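PDB 5M1P: terminase large subunit from Thermus phage G20c, which acts as an ATP-driven motor that moves viral DNA into empty capsids and as an endonuclease that cuts the genome to begin and end packaging. Local coordinates for residues A90-D95 with Q110-T115; T72-V77 with A104-A109; D12-L17 with L134-G139; T59-C64 with Q140-N145. All coordinates share one frame; numbering follows the deposited sequence.

Interaction 1. Residues A90-D95 with Q110-T115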
loop_
_atom_site.group_PDB
_atom_site.type_symbol
_atom_site.label_atom_id
_atom_site.label_comp_id
_atom_site.label_asym_id
_atom_site.label_seq_id
_atom_site.Cartn_x
_atom_site.Cartn_y
_atom_site.Cartn_z
ATOM N N ALA A 90 10.665 5.496 -9.663
ATOM C CA ALA A 90 9.298 5.704 -9.213
ATOM C C ALA A 90 9.326 6.390 -7.859
ATOM O O ALA A 90 10.114 6.012 -6.988
ATOM C CB ALA A 90 8.584 4.376 -9.095
ATOM N N TYR A 91 8.466 7.383 -7.671
ATOM C CA TYR A 91 8.435 8.071 -6.384
ATOM C C TYR A 91 7.621 7.308 -5.360
ATOM O O TYR A 91 6.603 6.677 -5.684
ATOM C CB TYR A 91 7.948 9.506 -6.505
ATOM C CG TYR A 91 6.488 9.727 -6.775
ATOM C CD1 TYR A 91 6.006 9.741 -8.069
ATOM C CD2 TYR A 91 5.587 9.952 -5.737
ATOM C CE1 TYR A 91 4.677 9.995 -8.344
ATOM C CE2 TYR A 91 4.250 10.208 -5.997
ATOM C CZ TYR A 91 3.792 10.205 -7.304
ATOM O OH TYR A 91 2.480 10.458 -7.590
ATOM N N VAL A 92 8.081 7.369 -4.122
ATOM C CA VAL A 92 7.453 6.670 -3.036
ATOM C C VAL A 92 6.463 7.595 -2.319
ATOM O O VAL A 92 6.790 8.726 -2.006
ATOM C CB VAL A 92 8.519 6.162 -2.050
ATOM C CG1 VAL A 92 7.851 5.413 -0.903
ATOM C CG2 VAL A 92 9.534 5.258 -2.745
ATOM N N VAL A 93 5.260 7.098 -2.060
ATOM C CA VAL A 93 4.307 7.759 -1.175
ATOM C C VAL A 93 4.441 7.044 0.156
ATOM O O VAL A 93 3.966 5.920 0.325
ATOM C CB VAL A 93 2.866 7.665 -1.699
ATOM C CG1 VAL A 93 1.914 8.464 -0.816
ATOM C CG2 VAL A 93 2.786 8.114 -3.153
ATOM N N ALA A 94 5.113 7.696 1.090
ATOM C CA ALA A 94 5.594 7.038 2.303
ATOM C C ALA A 94 4.773 7.455 3.505
ATOM O O ALA A 94 4.688 8.641 3.803
ATOM C CB ALA A 94 7.043 7.409 2.539
ATOM N N ASP A 95 4.191 6.489 4.202
ATOM C CA ASP A 95 3.572 6.780 5.487
ATOM C C ASP A 95 4.673 6.889 6.518
ATOM O O ASP A 95 5.126 5.895 7.075
ATOM C CB ASP A 95 2.542 5.738 5.911
ATOM C CG ASP A 95 2.011 5.985 7.317
ATOM O OD1 ASP A 95 2.210 7.092 7.883
ATOM O OD2 ASP A 95 1.385 5.068 7.868
ATOM N N GLN A 110 19.717 8.147 1.737
ATOM C CA GLN A 110 19.815 7.252 0.582
ATOM C C GLN A 110 19.282 7.860 -0.715
ATOM O O GLN A 110 19.285 7.202 -1.751
ATOM C CB GLN A 110 19.126 5.922 0.899
ATOM C CG GLN A 110 19.803 5.158 2.028
ATOM C CD GLN A 110 21.200 4.702 1.634
ATOM O OE1 GLN A 110 21.358 3.989 0.646
ATOM N NE2 GLN A 110 22.221 5.128 2.393
ATOM N N GLY A 111 18.819 9.106 -0.662
ATOM C CA GLY A 111 18.347 9.805 -1.857
ATOM C C GLY A 111 17.094 9.200 -2.466
ATOM O O GLY A 111 16.916 9.240 -3.683
ATOM N N ILE A 112 16.225 8.646 -1.621
ATOM C CA ILE A 112 14.996 8.020 -2.107
ATOM C C ILE A 112 14.108 9.122 -2.676
ATOM O O ILE A 112 14.003 10.204 -2.102
ATOM C CB ILE A 112 14.226 7.255 -1.006
ATOM C CG1 ILE A 112 15.129 6.232 -0.288
ATOM C CG2 ILE A 112 12.979 6.589 -1.590
ATOM C CD1 ILE A 112 15.733 5.170 -1.178
ATOM N N ASN A 113 13.514 8.853 -3.835
ATOM C CA ASN A 113 12.520 9.734 -4.420
ATOM C C ASN A 113 11.218 9.485 -3.661
ATOM O O ASN A 113 10.606 8.454 -3.856
ATOM C CB ASN A 113 12.388 9.387 -5.905
ATOM C CG ASN A 113 11.496 10.335 -6.667
ATOM O OD1 ASN A 113 11.163 11.421 -6.202
ATOM N ND2 ASN A 113 11.112 9.920 -7.870
ATOM N N TYR A 114 10.840 10.382 -2.746
ATOM C CA TYR A 114 9.625 10.174 -1.943
ATOM C C TYR A 114 8.893 11.454 -1.591
ATOM O O TYR A 114 9.505 12.535 -1.566
ATOM C CB TYR A 114 9.921 9.383 -0.651
ATOM C CG TYR A 114 10.505 10.210 0.463
ATOM C CD1 TYR A 114 11.862 10.499 0.495
ATOM C CD2 TYR A 114 9.703 10.706 1.494
ATOM C CE1 TYR A 114 12.416 11.267 1.503
ATOM C CE2 TYR A 114 10.247 11.473 2.511
ATOM C CZ TYR A 114 11.600 11.742 2.512
ATOM O OH TYR A 114 12.144 12.503 3.506
ATOM N N THR A 115 7.592 11.295 -1.328
ATOM C CA THR A 115 6.709 12.321 -0.800
ATOM C C THR A 115 6.098 11.755 0.482
ATOM O O THR A 115 5.559 10.641 0.465
ATOM C CB THR A 115 5.600 12.677 -1.803
ATOM O OG1 THR A 115 6.202 13.234 -2.970
ATOM C CG2 THR A 115 4.647 13.712 -1.236
#

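Interaction 2. Residues T72-V77 with A104-A109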
loop_
_atom_site.group_PDB
_atom_site.type_symbol
_atom_site.label_atom_id
_atom_site.label_comp_id
_atom_site.label_asym_id
_atom_site.label_seq_id
_atom_site.Cartn_x
_atom_site.Cartn_y
_atom_site.Cartn_z
ATOM N N THR A 72 15.034 -5.603 8.464
ATOM C CA THR A 72 15.607 -4.478 9.221
ATOM C C THR A 72 15.135 -3.179 8.574
ATOM O O THR A 72 14.797 -3.144 7.386
ATOM C CB THR A 72 17.151 -4.479 9.263
ATOM O OG1 THR A 72 17.664 -4.250 7.948
ATOM C CG2 THR A 72 17.719 -5.786 9.816
ATOM N N TRP A 73 15.121 -2.103 9.346
ATOM C CA TRP A 73 14.714 -0.809 8.809
ATOM C C TRP A 73 15.549 -0.413 7.602
ATOM O O TRP A 73 15.000 0.043 6.596
ATOM C CB TRP A 73 14.810 0.287 9.867
ATOM C CG TRP A 73 13.773 0.174 10.950
ATOM C CD1 TRP A 73 12.535 -0.403 10.860
ATOM C CD2 TRP A 73 13.882 0.679 12.275
ATOM N NE1 TRP A 73 11.872 -0.290 12.049
ATOM C CE2 TRP A 73 12.677 0.368 12.940
ATOM C CE3 TRP A 73 14.884 1.356 12.970
ATOM C CZ2 TRP A 73 12.445 0.708 14.275
ATOM C CZ3 TRP A 73 14.653 1.701 14.303
ATOM C CH2 TRP A 73 13.439 1.374 14.936
ATOM N N SER A 74 16.866 -0.602 7.693
ATOM C CA SER A 74 17.737 -0.280 6.567
ATOM C C SER A 74 17.432 -1.146 5.342
ATOM O O SER A 74 17.447 -0.650 4.209
ATOM C CB SER A 74 19.212 -0.393 6.955
ATOM O OG SER A 74 20.017 0.251 5.988
ATOM N N ASP A 75 17.156 -2.430 5.567
ATOM C CA ASP A 75 16.765 -3.328 4.473
ATOM C C ASP A 75 15.451 -2.887 3.825
ATOM O O ASP A 75 15.316 -2.934 2.598
ATOM C CB ASP A 75 16.680 -4.775 4.971
ATOM C CG ASP A 75 16.437 -5.775 3.859
ATOM O OD1 ASP A 75 16.931 -5.564 2.728
ATOM O OD2 ASP A 75 15.767 -6.787 4.141
ATOM N N GLN A 76 14.491 -2.440 4.625
ATOM C CA GLN A 76 13.239 -1.909 4.057
ATOM C C GLN A 76 13.494 -0.738 3.118
ATOM O O GLN A 76 12.945 -0.685 2.015
ATOM C CB GLN A 76 12.275 -1.502 5.156
ATOM C CG GLN A 76 11.750 -2.680 5.948
ATOM C CD GLN A 76 10.815 -2.238 7.032
ATOM O OE1 GLN A 76 9.926 -1.422 6.790
ATOM N NE2 GLN A 76 11.014 -2.754 8.243
ATOM N N VAL A 77 14.346 0.185 3.553
ATOM C CA VAL A 77 14.712 1.335 2.730
ATOM C C VAL A 77 15.484 0.892 1.477
ATOM O O VAL A 77 15.234 1.406 0.383
ATOM C CB VAL A 77 15.478 2.406 3.539
ATOM C CG1 VAL A 77 15.995 3.504 2.621
ATOM C CG2 VAL A 77 14.568 3.011 4.603
ATOM N N ALA A 104 13.373 7.834 8.677
ATOM C CA ALA A 104 13.248 9.195 8.138
ATOM C C ALA A 104 14.598 9.702 7.632
ATOM O O ALA A 104 14.699 10.216 6.516
ATOM C CB ALA A 104 12.680 10.143 9.181
ATOM N N GLU A 105 15.636 9.514 8.446
ATOM C CA GLU A 105 16.996 9.896 8.060
ATOM C C GLU A 105 17.511 9.078 6.876
ATOM O O GLU A 105 18.190 9.625 6.010
ATOM C CB GLU A 105 17.957 9.763 9.246
ATOM C CG GLU A 105 17.727 10.811 10.328
ATOM C CD GLU A 105 18.334 10.438 11.667
ATOM O OE1 GLU A 105 17.883 10.992 12.693
ATOM O OE2 GLU A 105 19.259 9.594 11.703
ATOM N N GLU A 106 17.180 7.783 6.845
ATOM C CA GLU A 106 17.632 6.881 5.783
ATOM C C GLU A 106 16.993 7.197 4.434
ATOM O O GLU A 106 17.655 7.108 3.415
ATOM C CB GLU A 106 17.378 5.412 6.151
ATOM C CG GLU A 106 18.425 4.835 7.097
ATOM C CD GLU A 106 17.959 3.625 7.897
ATOM O OE1 GLU A 106 16.979 2.948 7.508
ATOM O OE2 GLU A 106 18.595 3.337 8.934
ATOM N N LEU A 107 15.717 7.574 4.425
ATOM C CA LEU A 107 15.055 8.001 3.180
ATOM C C LEU A 107 15.794 9.179 2.551
ATOM O O LEU A 107 16.017 9.187 1.350
ATOM C CB LEU A 107 13.579 8.357 3.408
ATOM C CG LEU A 107 12.627 7.196 3.724
ATOM C CD1 LEU A 107 11.287 7.743 4.187
ATOM C CD2 LEU A 107 12.443 6.281 2.524
ATOM N N ASP A 108 16.177 10.158 3.370
ATOM C CA ASP A 108 16.922 11.322 2.894
ATOM C C ASP A 108 18.378 10.969 2.571
ATOM O O ASP A 108 18.860 11.291 1.481
ATOM C CB ASP A 108 16.830 12.477 3.899
ATOM C CG ASP A 108 15.416 13.016 4.041
ATOM O OD1 ASP A 108 14.674 13.034 3.034
ATOM O OD2 ASP A 108 15.036 13.408 5.168
ATOM N N ALA A 109 19.054 10.269 3.480
ATOM C CA ALA A 109 20.457 9.886 3.280
ATOM C C ALA A 109 20.680 9.014 2.038
ATOM O O ALA A 109 21.685 9.167 1.337
ATOM C CB ALA A 109 21.013 9.207 4.522
HETATM O O HOH W 1 21.421 2.356 7.313
#

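Interaction 3. Residues D12-L17 with L134-G139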
loop_
_atom_site.group_PDB
_atom_site.type_symbol
_atom_site.label_atom_id
_atom_site.label_comp_id
_atom_site.label_asym_id
_atom_site.label_seq_id
_atom_site.Cartn_x
_atom_site.Cartn_y
_atom_site.Cartn_z
ATOM N N ASP A 12 -16.196 -6.717 -5.663
ATOM C CA ASP A 12 -16.612 -7.403 -6.883
ATOM C C ASP A 12 -16.088 -6.763 -8.169
ATOM O O ASP A 12 -16.031 -7.428 -9.194
ATOM C CB ASP A 12 -18.140 -7.491 -6.952
ATOM C CG ASP A 12 -18.808 -6.120 -6.948
ATOM O OD1 ASP A 12 -18.689 -5.401 -5.924
ATOM O OD2 ASP A 12 -19.443 -5.757 -7.957
ATOM N N MET A 13 -15.756 -5.474 -8.118
ATOM C CA MET A 13 -15.206 -4.750 -9.266
ATOM C C MET A 13 -13.684 -4.681 -9.307
ATOM O O MET A 13 -13.123 -4.120 -10.252
ATOM C CB MET A 13 -15.801 -3.340 -9.324
ATOM C CG MET A 13 -17.270 -3.316 -9.718
ATOM S SD MET A 13 -17.511 -3.917 -11.406
ATOM C CE MET A 13 -16.451 -2.872 -12.400
ATOM N N LEU A 14 -13.018 -5.260 -8.313
ATOM C CA LEU A 14 -11.556 -5.314 -8.267
ATOM C C LEU A 14 -11.066 -6.194 -9.414
ATOM O O LEU A 14 -11.558 -7.309 -9.585
ATOM C CB LEU A 14 -11.124 -5.894 -6.915
ATOM C CG LEU A 14 -9.646 -5.995 -6.578
ATOM C CD1 LEU A 14 -9.051 -4.609 -6.449
ATOM C CD2 LEU A 14 -9.479 -6.779 -5.290
ATOM N N ILE A 15 -10.137 -5.675 -10.215
ATOM C CA ILE A 15 -9.515 -6.452 -11.282
ATOM C C ILE A 15 -8.383 -7.268 -10.683
ATOM O O ILE A 15 -7.560 -6.757 -9.913
ATOM C CB ILE A 15 -9.005 -5.556 -12.415
ATOM C CG1 ILE A 15 -10.205 -4.896 -13.088
ATOM C CG2 ILE A 15 -8.186 -6.355 -13.433
ATOM C CD1 ILE A 15 -9.847 -3.724 -13.961
ATOM N N LEU A 16 -8.358 -8.542 -11.045
ATOM C CA LEU A 16 -7.434 -9.506 -10.482
ATOM C C LEU A 16 -6.405 -9.859 -11.534
ATOM O O LEU A 16 -6.758 -10.226 -12.654
ATOM C CB LEU A 16 -8.205 -10.736 -10.025
ATOM C CG LEU A 16 -9.394 -10.458 -9.101
ATOM C CD1 LEU A 16 -10.045 -11.772 -8.705
ATOM C CD2 LEU A 16 -8.962 -9.678 -7.873
ATOM N N LEU A 17 -5.136 -9.765 -11.159
ATOM C CA LEU A 17 -4.026 -9.881 -12.098
ATOM C C LEU A 17 -3.126 -11.065 -11.762
ATOM O O LEU A 17 -2.745 -11.251 -10.598
ATOM C CB LEU A 17 -3.174 -8.617 -12.039
ATOM C CG LEU A 17 -3.886 -7.288 -12.282
ATOM C CD1 LEU A 17 -2.965 -6.119 -11.948
ATOM C CD2 LEU A 17 -4.367 -7.210 -13.716
ATOM N N LEU A 134 -13.681 4.069 -3.659
ATOM C CA LEU A 134 -14.408 4.643 -4.791
ATOM C C LEU A 134 -13.805 4.202 -6.116
ATOM O O LEU A 134 -14.527 3.794 -7.029
ATOM C CB LEU A 134 -14.421 6.169 -4.712
ATOM C CG LEU A 134 -15.097 6.907 -5.877
ATOM C CD1 LEU A 134 -16.567 6.538 -5.962
ATOM C CD2 LEU A 134 -14.921 8.404 -5.727
ATOM N N LEU A 135 -12.486 4.306 -6.238
ATOM C CA LEU A 135 -11.796 3.816 -7.433
ATOM C C LEU A 135 -12.066 2.327 -7.661
ATOM O O LEU A 135 -12.207 1.871 -8.797
ATOM C CB LEU A 135 -10.289 4.039 -7.305
ATOM C CG LEU A 135 -9.838 5.489 -7.433
ATOM C CD1 LEU A 135 -8.391 5.623 -6.966
ATOM C CD2 LEU A 135 -9.994 6.007 -8.857
ATOM N N MET A 136 -12.160 1.569 -6.571
ATOM C CA MET A 136 -12.417 0.140 -6.674
ATOM C C MET A 136 -13.806 -0.140 -7.242
ATOM O O MET A 136 -13.950 -0.936 -8.174
ATOM C CB MET A 136 -12.278 -0.544 -5.321
ATOM C CG MET A 136 -12.230 -2.059 -5.415
ATOM S SD MET A 136 -12.191 -2.882 -3.813
ATOM C CE MET A 136 -10.628 -2.289 -3.164
ATOM N N GLU A 137 -14.820 0.534 -6.708
ATOM C CA GLU A 137 -16.188 0.355 -7.212
ATOM C C GLU A 137 -16.282 0.751 -8.677
ATOM O O GLU A 137 -17.018 0.119 -9.433
ATOM C CB GLU A 137 -17.196 1.146 -6.376
ATOM C CG GLU A 137 -18.636 1.044 -6.861
ATOM C CD GLU A 137 -19.176 -0.371 -6.802
ATOM O OE1 GLU A 137 -19.619 -0.900 -7.846
ATOM O OE2 GLU A 137 -19.163 -0.961 -5.704
ATOM N N LYS A 138 -15.495 1.749 -9.079
ATOM C CA LYS A 138 -15.455 2.193 -10.473
ATOM C C LYS A 138 -14.669 1.281 -11.421
ATOM O O LYS A 138 -14.540 1.600 -12.603
ATOM C CB LYS A 138 -14.880 3.604 -10.540
ATOM C CG LYS A 138 -15.785 4.669 -9.939
ATOM C CD LYS A 138 -15.210 6.055 -10.169
ATOM C CE LYS A 138 -16.171 7.154 -9.756
ATOM N NZ LYS A 138 -15.453 8.448 -9.565
ATOM N N GLY A 139 -14.129 0.169 -10.920
ATOM C CA GLY A 139 -13.410 -0.787 -11.747
ATOM C C GLY A 139 -12.029 -0.315 -12.155
ATOM O O GLY A 139 -11.510 -0.753 -13.175
HETATM O O HOH W 2 -20.557 -3.334 -7.713
HETATM O O HOH W 3 -11.636 -1.843 -9.267
#

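Interaction 4. Residues T59-C64 with Q140-N145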
loop_
_atom_site.group_PDB
_atom_site.type_symbol
_atom_site.label_atom_id
_atom_site.label_comp_id
_atom_site.label_asym_id
_atom_site.label_seq_id
_atom_site.Cartn_x
_atom_site.Cartn_y
_atom_site.Cartn_z
ATOM N N THR A 59 -1.961 3.308 -16.168
ATOM C CA THR A 59 -2.992 2.267 -16.322
ATOM C C THR A 59 -3.853 2.034 -15.081
ATOM O O THR A 59 -4.918 1.423 -15.184
ATOM C CB THR A 59 -2.363 0.921 -16.689
ATOM O OG1 THR A 59 -1.608 0.432 -15.573
ATOM C CG2 THR A 59 -1.485 1.046 -17.936
ATOM N N GLY A 60 -3.388 2.484 -13.914
ATOM C CA GLY A 60 -4.102 2.231 -12.664
ATOM C C GLY A 60 -3.926 0.817 -12.141
ATOM O O GLY A 60 -4.677 0.404 -11.254
ATOM N N ALA A 61 -2.943 0.074 -12.659
ATOM C CA ALA A 61 -2.686 -1.298 -12.236
ATOM C C ALA A 61 -1.434 -1.413 -11.386
ATOM O O ALA A 61 -0.417 -0.783 -11.664
ATOM C CB ALA A 61 -2.579 -2.212 -13.444
ATOM N N ILE A 62 -1.516 -2.229 -10.343
ATOM C CA ILE A 62 -0.351 -2.593 -9.567
ATOM C C ILE A 62 0.550 -3.466 -10.439
ATOM O O ILE A 62 0.110 -4.483 -11.000
ATOM C CB ILE A 62 -0.743 -3.337 -8.271
ATOM C CG1 ILE A 62 -1.553 -2.424 -7.340
ATOM C CG2 ILE A 62 0.479 -3.921 -7.576
ATOM C CD1 ILE A 62 -0.821 -1.184 -6.872
ATOM N N ALA A 63 1.798 -3.036 -10.588
ATOM C CA ALA A 63 2.805 -3.756 -11.372
ATOM C C ALA A 63 3.600 -4.728 -10.518
ATOM O O ALA A 63 4.087 -5.745 -11.015
ATOM C CB ALA A 63 3.749 -2.767 -12.036
ATOM N N CYS A 64 3.764 -4.415 -9.227
ATOM C CA CYS A 64 4.588 -5.214 -8.334
ATOM C C CYS A 64 4.175 -4.893 -6.908
ATOM O O CYS A 64 3.869 -3.733 -6.609
ATOM C CB CYS A 64 6.056 -4.849 -8.551
ATOM S SG CYS A 64 7.203 -5.864 -7.611
ATOM N N GLN A 140 -11.433 0.575 -11.360
ATOM C CA GLN A 140 -10.129 1.170 -11.688
ATOM C C GLN A 140 -8.948 0.637 -10.862
ATOM O O GLN A 140 -7.802 1.028 -11.086
ATOM C CB GLN A 140 -10.238 2.692 -11.586
ATOM C CG GLN A 140 -11.202 3.256 -12.624
ATOM C CD GLN A 140 -11.287 4.764 -12.619
ATOM O OE1 GLN A 140 -10.752 5.426 -13.508
ATOM N NE2 GLN A 140 -11.959 5.317 -11.619
ATOM N N VAL A 141 -9.221 -0.265 -9.923
ATOM C CA VAL A 141 -8.196 -0.853 -9.069
ATOM C C VAL A 141 -7.910 -2.262 -9.570
ATOM O O VAL A 141 -8.837 -3.050 -9.800
ATOM C CB VAL A 141 -8.638 -0.851 -7.588
ATOM C CG1 VAL A 141 -7.597 -1.513 -6.687
ATOM C CG2 VAL A 141 -8.891 0.571 -7.106
ATOM N N ALA A 142 -6.633 -2.556 -9.790
ATOM C CA ALA A 142 -6.198 -3.845 -10.297
ATOM C C ALA A 142 -4.989 -4.301 -9.504
ATOM O O ALA A 142 -3.979 -3.598 -9.451
ATOM C CB ALA A 142 -5.873 -3.736 -11.777
ATOM N N VAL A 143 -5.110 -5.453 -8.846
ATOM C CA VAL A 143 -4.110 -5.952 -7.912
ATOM C C VAL A 143 -3.699 -7.392 -8.217
ATOM O O VAL A 143 -4.441 -8.109 -8.890
ATOM C CB VAL A 143 -4.625 -5.878 -6.452
ATOM C CG1 VAL A 143 -5.031 -4.457 -6.102
ATOM C CG2 VAL A 143 -5.785 -6.836 -6.179
ATOM N N PRO A 144 -2.530 -7.826 -7.707
ATOM C CA PRO A 144 -2.174 -9.233 -7.838
ATOM C C PRO A 144 -3.247 -10.132 -7.231
ATOM O O PRO A 144 -3.741 -9.849 -6.146
ATOM C CB PRO A 144 -0.868 -9.348 -7.051
ATOM C CG PRO A 144 -0.313 -7.967 -7.004
ATOM C CD PRO A 144 -1.501 -7.064 -6.969
ATOM N N ASN A 145 -3.608 -11.188 -7.951
ATOM C CA ASN A 145 -4.677 -12.087 -7.557
ATOM C C ASN A 145 -4.129 -13.064 -6.523
ATOM O O ASN A 145 -3.907 -14.253 -6.788
ATOM C CB ASN A 145 -5.224 -12.795 -8.805
ATOM C CG ASN A 145 -6.484 -13.582 -8.532
ATOM O OD1 ASN A 145 -6.984 -13.622 -7.403
ATOM N ND2 ASN A 145 -7.011 -14.210 -9.571
HETATM O O HOH W 4 -7.191 0.495 -13.665
#

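Interaction 1. Residues A90-D95 with Q110-T115
Asn113 holds CG anti to its backbone N (chi1 -174°), which swings the carboxamide alongside Tyr91. ND2 lies 3.5 Å from Tyr91 CB and is hydrogen-bonded to His89 O. Tyr114 keeps CG in the crowded position between backbone N and carbonyl carbon (chi1 80°). Its ring therefore leads away, and its OH bonds to Asp108 OD1. Tyr91 takes the same crowded position, and its OH reaches Gln188. The backbones pair as parallel strands through three bonds. Val92 N donates to Asn113 O at 2.8 Å, on a lone pair. Thr115 N meets Val92 O at 2.8 Å, almost exactly along the C=O axis (179°). Ala94 N donates to Thr115 O at 3.0 Å. These strands, with helix 101-109 between them, form a beta-alpha-beta crossover of the RNase H-like fold. On the face of Val92 and Tyr114, the two CB atoms lie 3.8 Å apart. The side chains of Val92 and Ile112 cross obliquely, CG2 to CG2 at 3.9 Å. Val92 reaches Leu80 and Tyr114 reaches Leu107, so helices 73-86 and 101-109 both pack on this face. Asp95, which follows Ala94, probably binds the second catalytic Mg2+; its OD1 accepts from Trp97 N and Val119 N.

Interaction 2. Residues T72-V77 with A104-A109
Val77 and Glu106 make the close-packed part of this helix-helix contact. Val77 points toward helix 101-109, and its CG2 lies 4.0 Å from Glu106 CB. Its CG1 approaches the backbone oxygen of Glu106. Leu107, next in the chain, brings its CD2 branch to 4.4 Å from Val77 CG2, a looser touch. Ile112 packs against both Val77 and Leu107 and continues this buried side. Glu106 has CG anti to the carbonyl carbon (chi1 -80°) and then runs extended (chi2 157°). This lays its carboxylate along the first turn of helix 73-86. OE1 sits 3.4 Å from Ser74 CA and 3.8 Å from Val77 CG2. The first turn may mildly favour a negative group at its flank, although Trp73 O, another acceptor, is also near OE1. Thr72 is the N-cap of that helix: its OG1 accepts from Asp75 N at 3.0 Å. The two short helix segments run in roughly the same direction, with axes 10.0 Å apart and a crossing angle of -38°. Both helices lie on one face of the RNase H-like sheet. The loose side is that of Ser74. There one water binds Ser74 OG at 2.9 Å and gives only a weak bond to Glu106 OE2. Trp73 turns its indole away from Glu106, toward Ala102 and Ile103. NE1 donates to Lys45 O, and Gln76 NE2 lies at the ring edge, in plane. Gln76 OE1 accepts from Gly44 N, next to Phe43 of the calcium site.

Interaction 3. Residues D12-L17 with L134-G139
The 3-10 turn of Asp12 and Met13 passes the C-terminal end of helix 122-137, with the CA atoms of Met13 and Gly139 5.0 Å apart. Met13 does most of the touching. Its CB lies tightly over Met136 O at 3.2 Å, and its CG is 3.5 Å from Glu137 O. Bends at chi2 (-65°) and chi3 (-56°) fold the thioether back, so that CE rests 3.7 Å from Gly139 CA. Gly139 ends the helix in a Schellman motif with positive phi and has no side chain on that spot. Ile15 CD1 meets Gly139 O at 3.5 Å. Leu14 CD1 touches Met136 CG at 4.2 Å on the buried side. Asp12 and Glu137 are like charges bridged by a water. It donates to Asp12 OD2 at 2.7 Å and to Glu137 OE1 at 2.6 Å, which may ease their repulsion. A second water lies between the backbone oxygens of Met13 and Met136. Met136 also packs on Phe8. Leu14 goes on to Leu150 and Leu153 of helix 147-154, while strand 15-22 pairs with strand 142-144, the next strand after helix 122-137.

Interaction 4. Residues T59-C64 with Q140-N145
The flat group here is the peptide carbonyl of Ala142, met in its plane by Ile62 N. That N donates to Ala142 O at 3.0 Å, nearly straight at 170°. Ile62 CG1 closes on the same oxygen, at 3.4 Å. The puckered ring of Pro144 is met at CD, 3.8 Å from Ile62 CG2, the two side chains crossing at about a right angle. The first torsion of Ile62 (-64°) sets CG1 beside its own backbone N and sends CG2 anti to it. CG1 also lies 4.2 Å from Val143 CG1. Leu182 and Tyr186 of helix 177-186 pack on Ile62 as well. Beside this, the methyls of Ala61 and Ala142 touch, CB to CB, at 4.0 Å. Toward Gly60 the backbones stop pairing. Gly60 O and Gln140 O come within 3.2 Å, and both are acceptors. Tyr186 OH is hydrogen-bonded to Gly60 O and to Ala142 N, so one phenol serves both backbones. A water donates to Thr59 O at 2.9 Å and to Gln140 O at 2.7 Å. Thr59 OG1 accepts from Ala61 N in an ST turn. Further along, Ala63 and Cys64 both face Val54 in a classic beta bulge. Segments 61-64 and 142-144 run within 28° of parallel. The start of strand 61-69 thus meets the outermost strand 142-144 directly, through the single Ile62 bond, although in the overall order of the RNase H-like sheet strands 25-27 and 15-22 separate them.

Overall arrangement
From the N terminus, residues 12-17 meet 134-139 in interaction 3, which closes the longest loop. Residues 59-64 pair with 140-145 in interaction 4, so these two contacts cross. They also touch, through the pairing of strands 15-22 and 142-144. Within both spans, interaction 2 joins 72-77 to 104-109 and interaction 1 joins 90-95 to 110-115. These cross as well and share packing around Ile112, Val77 and Leu107. The pairs lie toward different ends of one mixed sheet: interaction 1 pairs strand 114-116 with 91-94, interaction 3 sets the start of strand 15-22 against the end of helix 122-137, and interaction 4 joins strand 61-69 to strand 142-144. The centres of interactions 2 and 3 are about 33 Å apart.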